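Local coordinates for acyl-CoA dehydrogenase domain protein Tcur3483 (Thermomonospora curvata, PDB 6WY9) that binds FAD and probably oxidises a CH-CH bond of its substrate, as other acyl-CoA dehydrogenase family members do, at residues Y77-E82 against V110-V115; L96-Q101 against M272-E277; Q291-R296 against T348-A353. One frame throughout, in Å; residues are numbered along the deposited sequence.

Contact 1: residues Y77-E82 against V110-V115; sequences YGWPKE and VTVNTV
Within the helical N-terminal domain of the acyl-CoA dehydrogenase fold, Trp79, in the loop that leads from helix 62-71 to helix 90-103, reaches the backbone of Val112 on helix 109-122. The contact is narrow and buried, and one hydrogen bond dominates it: Trp79 NE1 donates to Val112 O over 2.8 Å with an N-H...O angle of 160°. The oxygen lies at the edge of the indole, practically in its plane, so the N-H is aimed at it squarely. Seen from the carbonyl the approach is less regular, because the donor is tilted 27° from the carbonyl plane. With CG anti to its carbonyl carbon, chi1 -83°, Trp79 carries the pyrrole side of the ring over to the helix. The neighbouring CE2 is 3.6 Å from the same Val112 O.

The side chain of Val112 adds apolar cover, its CG1 standing out of the ring plane at 3.7 Å from Trp79 NE1 and 4.3 Å from Trp79 CE2. Ile135 of helix 125-136 touches both residues, and Leu132 of that helix also packs on Trp79. Around the accepting carbonyl, helix 109-122 widens into a pi-type turn in which Val115 N bonds to Val110 O at 3.0 Å. Tryptophan suits this place because it joins a large apolar surface to a single N-H. In buried, greasy surroundings that polar hydrogen needs an acceptor, and the main-chain oxygen of Val112 supplies one, which fixes the rotation of the indole and ties the loop to the helix.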
ATOM      1  N   TYR A  77      39.206   8.776  -6.053  1.00 78.02           N
ATOM      2  CA  TYR A  77      39.154   8.930  -4.606  1.00 75.04           C
ATOM      3  C   TYR A  77      38.950   7.598  -3.900  1.00 74.29           C
ATOM      4  O   TYR A  77      39.594   7.319  -2.882  1.00 75.90           O
ATOM      5  CB  TYR A  77      38.024   9.892  -4.251  1.00 73.26           C
ATOM      6  CG  TYR A  77      38.132  10.498  -2.868  1.00 73.76           C
ATOM      7  CD1 TYR A  77      39.177  11.359  -2.537  1.00 74.93           C
ATOM      8  CD2 TYR A  77      37.156  10.252  -1.908  1.00 74.06           C
ATOM      9  CE1 TYR A  77      39.250  11.950  -1.262  1.00 75.14           C
ATOM     10  CE2 TYR A  77      37.218  10.829  -0.650  1.00 74.27           C
ATOM     11  CZ  TYR A  77      38.258  11.674  -0.332  1.00 75.14           C
ATOM     12  OH  TYR A  77      38.293  12.213   0.930  1.00 76.42           O
ATOM     13  N   GLY A  78      38.046   6.771  -4.415  1.00 72.17           N
ATOM     14  CA  GLY A  78      37.763   5.480  -3.817  1.00 71.82           C
ATOM     15  C   GLY A  78      38.475   4.304  -4.461  1.00 72.73           C
ATOM     16  O   GLY A  78      38.337   3.167  -4.002  1.00 75.23           O
ATOM     17  N   TRP A  79      39.233   4.537  -5.527  1.00 71.90           N
ATOM     18  CA  TRP A  79      39.932   3.428  -6.157  1.00 75.44           C
ATOM     19  C   TRP A  79      41.084   2.941  -5.274  1.00 78.56           C
ATOM     20  O   TRP A  79      41.675   3.720  -4.521  1.00 76.62           O
ATOM     21  CB  TRP A  79      40.488   3.849  -7.508  1.00 77.46           C
ATOM     22  CG  TRP A  79      39.521   3.781  -8.645  1.00 79.47           C
ATOM     23  CD1 TRP A  79      38.159   3.725  -8.574  1.00 78.49           C
ATOM     24  CD2 TRP A  79      39.856   3.746 -10.038  1.00 82.49           C
ATOM     25  NE1 TRP A  79      37.623   3.659  -9.843  1.00 79.45           N
ATOM     26  CE2 TRP A  79      38.643   3.674 -10.759  1.00 81.77           C
ATOM     27  CE3 TRP A  79      41.066   3.769 -10.748  1.00 85.77           C
ATOM     28  CZ2 TRP A  79      38.603   3.633 -12.153  1.00 83.02           C
ATOM     29  CZ3 TRP A  79      41.024   3.722 -12.132  1.00 87.00           C
ATOM     30  CH2 TRP A  79      39.798   3.661 -12.819  1.00 85.40           C
ATOM     31  N   PRO A  80      41.447   1.669  -5.373  1.00 84.24           N
ATOM     32  CA  PRO A  80      42.645   1.200  -4.662  1.00 88.95           C
ATOM     33  C   PRO A  80      43.870   1.974  -5.124  1.00 91.31           C
ATOM     34  O   PRO A  80      44.003   2.309  -6.302  1.00 91.33           O
ATOM     35  CB  PRO A  80      42.733  -0.281  -5.051  1.00 92.94           C
ATOM     36  CG  PRO A  80      41.973  -0.388  -6.348  1.00 91.63           C
ATOM     37  CD  PRO A  80      40.874   0.637  -6.257  1.00 86.63           C
ATOM     38  N   LYS A  81      44.786   2.254  -4.193  1.00 93.79           N
ATOM     39  CA  LYS A  81      45.998   2.950  -4.618  1.00 95.83           C
ATOM     40  C   LYS A  81      46.867   2.090  -5.533  1.00 98.54           C
ATOM     41  O   LYS A  81      47.705   2.630  -6.262  1.00 98.98           O
ATOM     42  CB  LYS A  81      46.792   3.432  -3.408  1.00 98.88           C
ATOM     43  CG  LYS A  81      47.848   4.461  -3.774  1.00102.08           C
ATOM     44  CD  LYS A  81      47.982   5.536  -2.713  1.00102.45           C
ATOM     45  CE  LYS A  81      49.373   6.147  -2.766  1.00107.04           C
ATOM     46  NZ  LYS A  81      49.643   7.012  -1.591  1.00106.89           N
ATOM     47  N   GLU A  82      46.677   0.770  -5.526  1.00101.27           N
ATOM     48  CA  GLU A  82      47.347  -0.091  -6.501  1.00102.74           C
ATOM     49  C   GLU A  82      47.059   0.362  -7.925  1.00 98.16           C
ATOM     50  O   GLU A  82      47.920   0.263  -8.806  1.00 98.54           O
ATOM     51  CB  GLU A  82      46.902  -1.548  -6.314  1.00107.16           C
ATOM     52  CG  GLU A  82      46.993  -2.081  -4.872  1.00111.25           C
ATOM     53  CD  GLU A  82      46.014  -1.399  -3.899  1.00108.88           C
ATOM     54  OE1 GLU A  82      46.073  -0.159  -3.737  1.00104.93           O
ATOM     55  OE2 GLU A  82      45.175  -2.105  -3.297  1.00110.13           O
ATOM     56  N   VAL A 110      29.109   5.462 -13.789  1.00 63.46           N
ATOM     57  CA  VAL A 110      29.216   4.231 -14.567  1.00 65.78           C
ATOM     58  C   VAL A 110      30.666   3.958 -14.948  1.00 66.66           C
ATOM     59  O   VAL A 110      31.130   2.820 -14.885  1.00 70.64           O
ATOM     60  CB  VAL A 110      28.305   4.294 -15.805  1.00 65.64           C
ATOM     61  CG1 VAL A 110      28.596   3.171 -16.726  1.00 67.24           C
ATOM     62  CG2 VAL A 110      26.866   4.210 -15.380  1.00 67.50           C
ATOM     63  N   THR A 111      31.397   4.986 -15.352  1.00 65.10           N
ATOM     64  CA  THR A 111      32.740   4.734 -15.853  1.00 65.67           C
ATOM     65  C   THR A 111      33.710   4.463 -14.716  1.00 65.08           C
ATOM     66  O   THR A 111      34.530   3.543 -14.802  1.00 64.38           O
ATOM     67  CB  THR A 111      33.216   5.913 -16.701  1.00 64.65           C
ATOM     68  OG1 THR A 111      32.349   6.044 -17.842  1.00 65.51           O
ATOM     69  CG2 THR A 111      34.660   5.673 -17.191  1.00 65.74           C
ATOM     70  N   VAL A 112      33.598   5.230 -13.637  1.00 65.17           N
ATOM     71  CA  VAL A 112      34.557   5.170 -12.544  1.00 67.26           C
ATOM     72  C   VAL A 112      34.207   4.083 -11.547  1.00 69.10           C
ATOM     73  O   VAL A 112      35.098   3.399 -11.044  1.00 70.41           O
ATOM     74  CB  VAL A 112      34.654   6.549 -11.875  1.00 66.59           C
ATOM     75  CG1 VAL A 112      35.308   6.439 -10.487  1.00 67.11           C
ATOM     76  CG2 VAL A 112      35.486   7.449 -12.760  1.00 67.03           C
ATOM     77  N   ASN A 113      32.926   3.856 -11.295  1.00 70.83           N
ATOM     78  CA  ASN A 113      32.504   2.937 -10.250  1.00 74.36           C
ATOM     79  C   ASN A 113      31.943   1.635 -10.756  1.00 76.06           C
ATOM     80  O   ASN A 113      31.621   0.757  -9.952  1.00 78.17           O
ATOM     81  CB  ASN A 113      31.481   3.621  -9.370  1.00 78.18           C
ATOM     82  CG  ASN A 113      32.127   4.582  -8.442  1.00 80.93           C
ATOM     83  OD1 ASN A 113      32.476   5.701  -8.827  1.00 81.13           O
ATOM     84  ND2 ASN A 113      32.345   4.144  -7.213  1.00 83.23           N
ATOM     85  N   THR A 114      31.815   1.486 -12.028  1.00 75.55           N
ATOM     86  CA  THR A 114      31.207   0.292 -12.584  1.00 77.26           C
ATOM     87  C   THR A 114      32.119  -0.420 -13.569  1.00 79.50           C
ATOM     88  O   THR A 114      32.272  -1.649 -13.504  1.00 80.91           O
ATOM     89  CB  THR A 114      29.881   0.755 -13.224  1.00 76.31           C
ATOM     90  OG1 THR A 114      28.931   1.018 -12.174  1.00 79.73           O
ATOM     91  CG2 THR A 114      29.346  -0.206 -14.144  1.00 74.67           C
ATOM     92  N   VAL A 115      32.756   0.319 -14.460  1.00 64.30           N
ATOM     93  CA  VAL A 115      33.594  -0.290 -15.477  1.00 67.61           C
ATOM     94  C   VAL A 115      35.017  -0.481 -14.970  1.00 74.01           C
ATOM     95  O   VAL A 115      35.620  -1.547 -15.141  1.00 78.72           O
ATOM     96  CB  VAL A 115      33.534   0.566 -16.762  1.00 65.13           C
ATOM     97  CG1 VAL A 115      34.573   0.108 -17.776  1.00 67.08           C
ATOM     98  CG2 VAL A 115      32.121   0.510 -17.375  1.00 60.20           C
TER

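Contact 2: residues L96-Q101 against M272-E277; sequences LFDEVQ and MIRLWE
Arg274 on helix 263-286 reaches toward Asp98 and Glu99 on helix 90-103, spanning a distance over which the nearest CA atoms, those of Asp98 and Arg274, are 8.8 Å apart. From CB, which is directed at the other helix, the chain bends at chi2 (-51°) and brings its methylene groups across the aspartate: Arg274 CG is 3.7 Å from Asp98 OD2. Next along the chain, Arg274 CD is 4.0 Å from Asp98 OD1. At the polar end Arg274 NE lies 2.9 Å from Asp98 OD1, and Arg274 NH2 is 2.8 Å from that same oxygen. The carboxylate oxygen sits over one face of the guanidinium, with the two planes 53° apart, so the attraction in this salt bridge is probably more electrostatic than directional, unlike the flat, two-pronged pairing. NH2 then makes a longer salt bridge, with a weak hydrogen bond, to Glu99 OE2 at 3.3 Å.

The glutamate has a stronger partner in Arg37 of helix 26-41, and Arg33 of that helix is paired with both Asp98 OD1 and Glu99 OE2. Arg33, Arg37 and Arg274 thus converge on two carboxylates that they share, and the charges probably balance over the cluster. Arginine fits because its long chain carries a broad, delocalised charge to both carboxylates, while the short aspartate keeps its charge near the helix it stands on. The arrangement is an interdomain salt-bridge network, joining a helix of the N-terminal domain to a helix of the C-terminal domain through side-chain charges.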
ATOM      1  N   LEU A  96      31.559  12.304  -0.845  1.00 53.78           N
ATOM      2  CA  LEU A  96      31.846  12.791  -2.193  1.00 53.57           C
ATOM      3  C   LEU A  96      30.615  12.695  -3.107  1.00 53.31           C
ATOM      4  O   LEU A  96      30.187  13.696  -3.703  1.00 52.42           O
ATOM      5  CB  LEU A  96      33.037  12.029  -2.763  1.00 55.14           C
ATOM      6  CG  LEU A  96      33.361  12.295  -4.245  1.00 56.95           C
ATOM      7  CD1 LEU A  96      33.527  13.765  -4.526  1.00 55.38           C
ATOM      8  CD2 LEU A  96      34.632  11.532  -4.652  1.00 59.61           C
ATOM      9  N   PHE A  97      30.003  11.512  -3.205  1.00 54.65           N
ATOM     10  CA  PHE A  97      28.816  11.378  -4.062  1.00 57.22           C
ATOM     11  C   PHE A  97      27.687  12.303  -3.615  1.00 57.85           C
ATOM     12  O   PHE A  97      26.970  12.878  -4.450  1.00 58.40           O
ATOM     13  CB  PHE A  97      28.330   9.928  -4.080  1.00 61.19           C
ATOM     14  CG  PHE A  97      29.357   8.957  -4.592  1.00 66.35           C
ATOM     15  CD1 PHE A  97      30.339   9.368  -5.482  1.00 67.74           C
ATOM     16  CD2 PHE A  97      29.351   7.625  -4.183  1.00 70.20           C
ATOM     17  CE1 PHE A  97      31.307   8.461  -5.961  1.00 69.86           C
ATOM     18  CE2 PHE A  97      30.318   6.728  -4.653  1.00 72.17           C
ATOM     19  CZ  PHE A  97      31.288   7.152  -5.544  1.00 71.62           C
ATOM     20  N   ASP A  98      27.494  12.454  -2.302  1.00 57.99           N
ATOM     21  CA  ASP A  98      26.395  13.315  -1.866  1.00 58.51           C
ATOM     22  C   ASP A  98      26.661  14.762  -2.253  1.00 56.78           C
ATOM     23  O   ASP A  98      25.747  15.484  -2.682  1.00 56.61           O
ATOM     24  CB  ASP A  98      26.159  13.178  -0.367  1.00 60.38           C
ATOM     25  CG  ASP A  98      24.870  13.872   0.074  1.00 66.43           C
ATOM     26  OD1 ASP A  98      24.974  14.894   0.784  1.00 67.64           O
ATOM     27  OD2 ASP A  98      23.756  13.422  -0.319  1.00 69.62           O
ATOM     28  N   GLU A  99      27.919  15.182  -2.182  1.00 55.44           N
ATOM     29  CA  GLU A  99      28.215  16.584  -2.435  1.00 56.07           C
ATOM     30  C   GLU A  99      28.187  16.911  -3.924  1.00 56.70           C
ATOM     31  O   GLU A  99      27.751  18.005  -4.293  1.00 56.06           O
ATOM     32  CB  GLU A  99      29.563  16.959  -1.796  1.00 53.67           C
ATOM     33  CG  GLU A  99      29.472  17.070  -0.246  1.00 53.72           C
ATOM     34  CD  GLU A  99      28.565  18.209   0.218  1.00 55.23           C
ATOM     35  OE1 GLU A  99      28.616  19.300  -0.389  1.00 55.99           O
ATOM     36  OE2 GLU A  99      27.770  18.013   1.168  1.00 56.28           O
ATOM     37  N   VAL A 100      28.585  15.973  -4.795  1.00 60.14           N
ATOM     38  CA  VAL A 100      28.483  16.223  -6.237  1.00 62.71           C
ATOM     39  C   VAL A 100      27.019  16.393  -6.646  1.00 61.40           C
ATOM     40  O   VAL A 100      26.667  17.316  -7.390  1.00 61.91           O
ATOM     41  CB  VAL A 100      29.185  15.111  -7.054  1.00 67.75           C
ATOM     42  CG1 VAL A 100      30.601  14.918  -6.586  1.00 67.28           C
ATOM     43  CG2 VAL A 100      28.438  13.777  -7.004  1.00 70.29           C
ATOM     44  N   GLN A 101      26.145  15.521  -6.146  1.00 60.05           N
ATOM     45  CA  GLN A 101      24.720  15.671  -6.429  1.00 62.94           C
ATOM     46  C   GLN A 101      24.195  16.990  -5.906  1.00 63.01           C
ATOM     47  O   GLN A 101      23.442  17.694  -6.592  1.00 63.77           O
ATOM     48  CB  GLN A 101      23.940  14.524  -5.809  1.00 66.31           C
ATOM     49  CG  GLN A 101      24.200  13.270  -6.553  1.00 69.48           C
ATOM     50  CD  GLN A 101      23.596  12.081  -5.900  1.00 73.21           C
ATOM     51  OE1 GLN A 101      24.138  11.554  -4.930  1.00 74.27           O
ATOM     52  NE2 GLN A 101      22.470  11.626  -6.437  1.00 75.02           N
ATOM     53  N   MET A 272      17.601  12.124  -2.272  1.00 41.06           N
ATOM     54  CA  MET A 272      16.226  12.261  -1.784  1.00 40.51           C
ATOM     55  C   MET A 272      16.167  12.599  -0.291  1.00 38.46           C
ATOM     56  O   MET A 272      15.219  13.266   0.172  1.00 37.89           O
ATOM     57  CB  MET A 272      15.426  10.971  -2.045  1.00 43.21           C
ATOM     58  CG  MET A 272      15.262  10.665  -3.532  1.00 46.18           C
ATOM     59  SD  MET A 272      14.569  12.046  -4.449  1.00 47.10           S
ATOM     60  CE  MET A 272      13.091  12.494  -3.501  1.00 46.44           C
ATOM     61  N   ILE A 273      17.131  12.126   0.484  1.00 37.51           N
ATOM     62  CA  ILE A 273      17.186  12.517   1.895  1.00 38.87           C
ATOM     63  C   ILE A 273      17.407  14.023   2.015  1.00 39.47           C
ATOM     64  O   ILE A 273      16.721  14.721   2.786  1.00 37.59           O
ATOM     65  CB  ILE A 273      18.284  11.717   2.623  1.00 40.12           C
ATOM     66  CG1 ILE A 273      17.848  10.255   2.782  1.00 42.31           C
ATOM     67  CG2 ILE A 273      18.588  12.327   4.017  1.00 39.77           C
ATOM     68  CD1 ILE A 273      18.960   9.318   3.312  1.00 44.36           C
ATOM     69  N   ARG A 274      18.355  14.555   1.235  1.00 41.51           N
ATOM     70  CA  ARG A 274      18.598  16.004   1.250  1.00 46.73           C
ATOM     71  C   ARG A 274      17.349  16.803   0.850  1.00 41.91           C
ATOM     72  O   ARG A 274      17.051  17.855   1.440  1.00 39.03           O
ATOM     73  CB  ARG A 274      19.769  16.362   0.320  1.00 58.56           C
ATOM     74  CG  ARG A 274      21.116  15.788   0.732  1.00 74.16           C
ATOM     75  CD  ARG A 274      21.443  16.093   2.188  1.00 88.75           C
ATOM     76  NE  ARG A 274      22.874  16.040   2.496  1.00102.94           N
ATOM     77  CZ  ARG A 274      23.715  17.068   2.364  1.00113.48           C
ATOM     78  NH1 ARG A 274      23.291  18.243   1.912  1.00116.22           N
ATOM     79  NH2 ARG A 274      24.990  16.920   2.681  1.00118.30           N
ATOM     80  N   LEU A 275      16.663  16.363  -0.199  1.00 39.26           N
ATOM     81  CA  LEU A 275      15.462  17.047  -0.639  1.00 39.50           C
ATOM     82  C   LEU A 275      14.357  16.974   0.422  1.00 37.88           C
ATOM     83  O   LEU A 275      13.638  17.949   0.625  1.00 38.55           O
ATOM     84  CB  LEU A 275      14.992  16.449  -1.971  1.00 40.91           C
ATOM     85  CG  LEU A 275      15.887  16.944  -3.124  1.00 43.86           C
ATOM     86  CD1 LEU A 275      15.673  16.161  -4.453  1.00 43.79           C
ATOM     87  CD2 LEU A 275      15.746  18.484  -3.355  1.00 45.63           C
ATOM     88  N   TRP A 276      14.195  15.818   1.080  1.00 38.18           N
ATOM     89  CA  TRP A 276      13.278  15.709   2.212  1.00 38.22           C
ATOM     90  C   TRP A 276      13.598  16.763   3.275  1.00 38.64           C
ATOM     91  O   TRP A 276      12.715  17.490   3.731  1.00 38.56           O
ATOM     92  CB  TRP A 276      13.340  14.283   2.787  1.00 38.41           C
ATOM     93  CG  TRP A 276      12.436  14.040   4.006  1.00 35.75           C
ATOM     94  CD1 TRP A 276      11.210  13.429   4.005  1.00 35.88           C
ATOM     95  CD2 TRP A 276      12.728  14.337   5.373  1.00 37.02           C
ATOM     96  NE1 TRP A 276      10.699  13.370   5.294  1.00 34.61           N
ATOM     97  CE2 TRP A 276      11.604  13.917   6.151  1.00 36.11           C
ATOM     98  CE3 TRP A 276      13.806  14.947   6.025  1.00 37.27           C
ATOM     99  CZ2 TRP A 276      11.548  14.077   7.532  1.00 36.18           C
ATOM    100  CZ3 TRP A 276      13.741  15.115   7.409  1.00 38.23           C
ATOM    101  CH2 TRP A 276      12.606  14.682   8.143  1.00 37.59           C
ATOM    102  N   GLU A 277      14.868  16.887   3.655  1.00 39.48           N
ATOM    103  CA  GLU A 277      15.258  17.919   4.605  1.00 41.33           C
ATOM    104  C   GLU A 277      14.901  19.312   4.111  1.00 41.53           C
ATOM    105  O   GLU A 277      14.483  20.169   4.904  1.00 41.36           O
ATOM    106  CB  GLU A 277      16.753  17.868   4.873  1.00 44.05           C
ATOM    107  CG  GLU A 277      17.215  16.651   5.597  1.00 49.87           C
ATOM    108  CD  GLU A 277      18.718  16.696   5.772  1.00 58.55           C
ATOM    109  OE1 GLU A 277      19.453  16.938   4.785  1.00 61.47           O
ATOM    110  OE2 GLU A 277      19.155  16.554   6.920  1.00 62.78           O
TER

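Contact 3: residues Q291-R296 against T348-A353; sequences QPWVRR and TGILGA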
ATOM      1  N   GLN A 291       0.258  21.706   9.291  1.00 35.33           N
ATOM      2  CA  GLN A 291      -0.803  20.778   8.892  1.00 36.59           C
ATOM      3  C   GLN A 291      -0.519  19.370   9.415  1.00 36.39           C
ATOM      4  O   GLN A 291       0.553  18.814   9.128  1.00 36.96           O
ATOM      5  CB  GLN A 291      -0.907  20.743   7.363  1.00 37.80           C
ATOM      6  CG  GLN A 291      -1.370  22.063   6.756  1.00 40.40           C
ATOM      7  CD  GLN A 291      -2.750  22.473   7.247  1.00 44.01           C
ATOM      8  OE1 GLN A 291      -3.672  21.649   7.330  1.00 45.55           O
ATOM      9  NE2 GLN A 291      -2.895  23.753   7.598  1.00 46.27           N
ATOM     10  N   PRO A 292      -1.428  18.769  10.179  1.00 34.15           N
ATOM     11  CA  PRO A 292      -1.216  17.381  10.613  1.00 34.50           C
ATOM     12  C   PRO A 292      -0.868  16.427   9.471  1.00 36.98           C
ATOM     13  O   PRO A 292       0.018  15.565   9.633  1.00 35.51           O
ATOM     14  CB  PRO A 292      -2.563  17.037  11.269  1.00 33.01           C
ATOM     15  CG  PRO A 292      -2.988  18.357  11.872  1.00 34.71           C
ATOM     16  CD  PRO A 292      -2.599  19.395  10.835  1.00 33.48           C
ATOM     17  N   TRP A 293      -1.530  16.551   8.308  1.00 35.12           N
ATOM     18  CA  TRP A 293      -1.273  15.577   7.250  1.00 35.67           C
ATOM     19  C   TRP A 293       0.151  15.682   6.756  1.00 34.22           C
ATOM     20  O   TRP A 293       0.770  14.666   6.415  1.00 32.93           O
ATOM     21  CB  TRP A 293      -2.264  15.724   6.088  1.00 34.14           C
ATOM     22  CG  TRP A 293      -2.169  17.026   5.240  1.00 33.81           C
ATOM     23  CD1 TRP A 293      -2.969  18.147   5.339  1.00 37.30           C
ATOM     24  CD2 TRP A 293      -1.324  17.248   4.101  1.00 34.87           C
ATOM     25  NE1 TRP A 293      -2.630  19.073   4.355  1.00 37.21           N
ATOM     26  CE2 TRP A 293      -1.627  18.536   3.583  1.00 36.45           C
ATOM     27  CE3 TRP A 293      -0.324  16.492   3.477  1.00 34.14           C
ATOM     28  CZ2 TRP A 293      -0.952  19.071   2.471  1.00 36.82           C
ATOM     29  CZ3 TRP A 293       0.356  17.042   2.364  1.00 34.56           C
ATOM     30  CH2 TRP A 293       0.030  18.290   1.875  1.00 34.49           C
ATOM     31  N   VAL A 294       0.706  16.900   6.736  1.00 33.44           N
ATOM     32  CA  VAL A 294       2.087  17.095   6.299  1.00 34.24           C
ATOM     33  C   VAL A 294       3.052  16.423   7.280  1.00 36.43           C
ATOM     34  O   VAL A 294       4.012  15.737   6.891  1.00 36.80           O
ATOM     35  CB  VAL A 294       2.379  18.612   6.184  1.00 33.39           C
ATOM     36  CG1 VAL A 294       3.906  18.893   6.073  1.00 32.67           C
ATOM     37  CG2 VAL A 294       1.550  19.277   4.999  1.00 32.09           C
ATOM     38  N   ARG A 295       2.845  16.681   8.576  1.00 34.61           N
ATOM     39  CA  ARG A 295       3.698  16.080   9.602  1.00 34.61           C
ATOM     40  C   ARG A 295       3.690  14.552   9.488  1.00 34.87           C
ATOM     41  O   ARG A 295       4.749  13.909   9.555  1.00 36.17           O
ATOM     42  CB  ARG A 295       3.257  16.532  11.001  1.00 32.56           C
ATOM     43  CG  ARG A 295       3.625  17.951  11.283  1.00 34.91           C
ATOM     44  CD  ARG A 295       3.278  18.335  12.713  1.00 35.72           C
ATOM     45  NE  ARG A 295       3.577  19.739  12.978  1.00 35.57           N
ATOM     46  CZ  ARG A 295       3.779  20.231  14.193  1.00 36.91           C
ATOM     47  NH1 ARG A 295       3.732  19.437  15.254  1.00 36.78           N
ATOM     48  NH2 ARG A 295       4.042  21.501  14.342  1.00 37.02           N
ATOM     49  N   ARG A 296       2.505  13.965   9.315  1.00 34.01           N
ATOM     50  CA  ARG A 296       2.395  12.509   9.206  1.00 36.27           C
ATOM     51  C   ARG A 296       3.138  11.985   7.972  1.00 34.95           C
ATOM     52  O   ARG A 296       3.792  10.929   8.035  1.00 35.19           O
ATOM     53  CB  ARG A 296       0.926  12.079   9.168  1.00 38.55           C
ATOM     54  CG  ARG A 296       0.762  10.565   8.755  1.00 43.79           C
ATOM     55  CD  ARG A 296      -0.668  10.176   8.410  1.00 49.20           C
ATOM     56  NE  ARG A 296      -0.693   8.807   7.950  1.00 55.61           N
ATOM     57  CZ  ARG A 296      -1.293   7.827   8.613  1.00 60.96           C
ATOM     58  NH1 ARG A 296      -1.961   8.100   9.718  1.00 62.09           N
ATOM     59  NH2 ARG A 296      -1.267   6.583   8.140  1.00 64.03           N
ATOM     60  N   THR A 348       5.968  15.953  -3.295  1.00 35.64           N
ATOM     61  CA  THR A 348       5.202  16.743  -4.246  1.00 36.64           C
ATOM     62  C   THR A 348       3.865  17.190  -3.628  1.00 36.97           C
ATOM     63  O   THR A 348       3.452  18.352  -3.772  1.00 38.10           O
ATOM     64  CB  THR A 348       4.972  15.930  -5.546  1.00 38.23           C
ATOM     65  OG1 THR A 348       6.220  15.760  -6.232  1.00 41.02           O
ATOM     66  CG2 THR A 348       4.017  16.682  -6.497  1.00 36.41           C
ATOM     67  N   GLY A 349       3.147  16.264  -2.990  1.00 34.82           N
ATOM     68  CA  GLY A 349       1.916  16.651  -2.309  1.00 35.55           C
ATOM     69  C   GLY A 349       2.148  17.748  -1.279  1.00 36.02           C
ATOM     70  O   GLY A 349       1.391  18.721  -1.212  1.00 36.12           O
ATOM     71  N   ILE A 350       3.217  17.622  -0.483  1.00 35.99           N
ATOM     72  CA  ILE A 350       3.485  18.624   0.559  1.00 35.34           C
ATOM     73  C   ILE A 350       3.750  19.990  -0.049  1.00 37.79           C
ATOM     74  O   ILE A 350       3.427  21.030   0.550  1.00 36.78           O
ATOM     75  CB  ILE A 350       4.662  18.168   1.449  1.00 34.85           C
ATOM     76  CG1 ILE A 350       4.216  16.916   2.259  1.00 31.02           C
ATOM     77  CG2 ILE A 350       5.154  19.360   2.340  1.00 34.74           C
ATOM     78  CD1 ILE A 350       5.442  16.166   3.009  1.00 32.03           C
ATOM     79  N   LEU A 351       4.350  20.020  -1.238  1.00 37.23           N
ATOM     80  CA  LEU A 351       4.634  21.279  -1.897  1.00 38.31           C
ATOM     81  C   LEU A 351       3.379  21.991  -2.393  1.00 38.62           C
ATOM     82  O   LEU A 351       3.479  23.157  -2.777  1.00 41.47           O
ATOM     83  CB  LEU A 351       5.614  21.049  -3.065  1.00 39.34           C
ATOM     84  CG  LEU A 351       7.029  20.604  -2.688  1.00 40.79           C
ATOM     85  CD1 LEU A 351       7.904  20.498  -3.970  1.00 42.31           C
ATOM     86  CD2 LEU A 351       7.661  21.627  -1.763  1.00 40.89           C
ATOM     87  N   GLY A 352       2.211  21.346  -2.382  1.00 40.55           N
ATOM     88  CA  GLY A 352       1.034  22.105  -2.758  1.00 40.54           C
ATOM     89  C   GLY A 352       1.053  22.512  -4.222  1.00 40.73           C
ATOM     90  O   GLY A 352       1.609  21.825  -5.094  1.00 38.66           O
ATOM     91  N   ALA A 353       0.478  23.691  -4.480  1.00 40.71           N
ATOM     92  CA  ALA A 353       0.304  24.176  -5.841  1.00 42.38           C
ATOM     93  C   ALA A 353       1.644  24.294  -6.577  1.00 42.67           C
ATOM     94  O   ALA A 353       1.702  24.085  -7.793  1.00 41.92           O
ATOM     95  CB  ALA A 353      -0.420  25.533  -5.809  1.00 44.26           C
TER
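Trp293 and Val294 meet Ile350 at one end of the C-terminal helical bundle of the acyl-CoA dehydrogenase fold, where the start of helix 292-321 packs against the end of helix 326-350. In the tightly packed part, Val294 CG1 touches Ile350 CG2 at 4.0 Å, and Trp293 CZ3 is 3.9 Å from Ile350 CG1. Branched side chains suit this buried side, and Val288 of the preceding loop and Val279 of helix 263-286 close round Ile350. Trp293 takes the crowded chi1 position, 67°, between its own N and carbonyl carbon, which lays one indole face over Val294 CG2 and sends the six-membered ring toward the other helix. There Trp293 CH2 makes the closest approaches, 3.7 Å from Ile350 CA and 3.4 Å from Gly349 O, which lies near the indole plane. Replacing Trp293 by an alanine is likely to open a gap beside Ile350 and leave Val294 CG2 without the indole face that covers it.

The outer side is that of the indole N-H. Trp293 NE1 makes a weak hydrogen bond to a bound glycerol, probably from the crystallisation liquor, and a polar side chain of another protein chain packs on Trp293. Beyond Ile350 the chain leaves the helix through Gly352, whose positive phi of 67° is easy for glycine. Its Gly352 N donates the backbone bond that Gly349 O accepts at 3.0 Å.

How the contacts relate
Contacts 1 and 2 share the N-terminal helical domain and touch: Asn113 packs on Phe97 and Tyr77 on Leu96, so helix 90-103, which supplies one side of contact 2, also packs against contact 1. Contact 1 is the buried one, within that domain, and rests on a single side-chain-to-backbone hydrogen bond. Contact 2 is only partly buried and joins the N- and C-terminal domains with charges. Contact 3, also partly buried but far from the chain's centre and about 40 Å from contact 1 between centres, relies on apolar packing without any hydrogen bond between its segments, next to surfaces taken up by other chains. Helices 263-286 and 292-321, consecutive in the chain, connect contact 2 with contact 3.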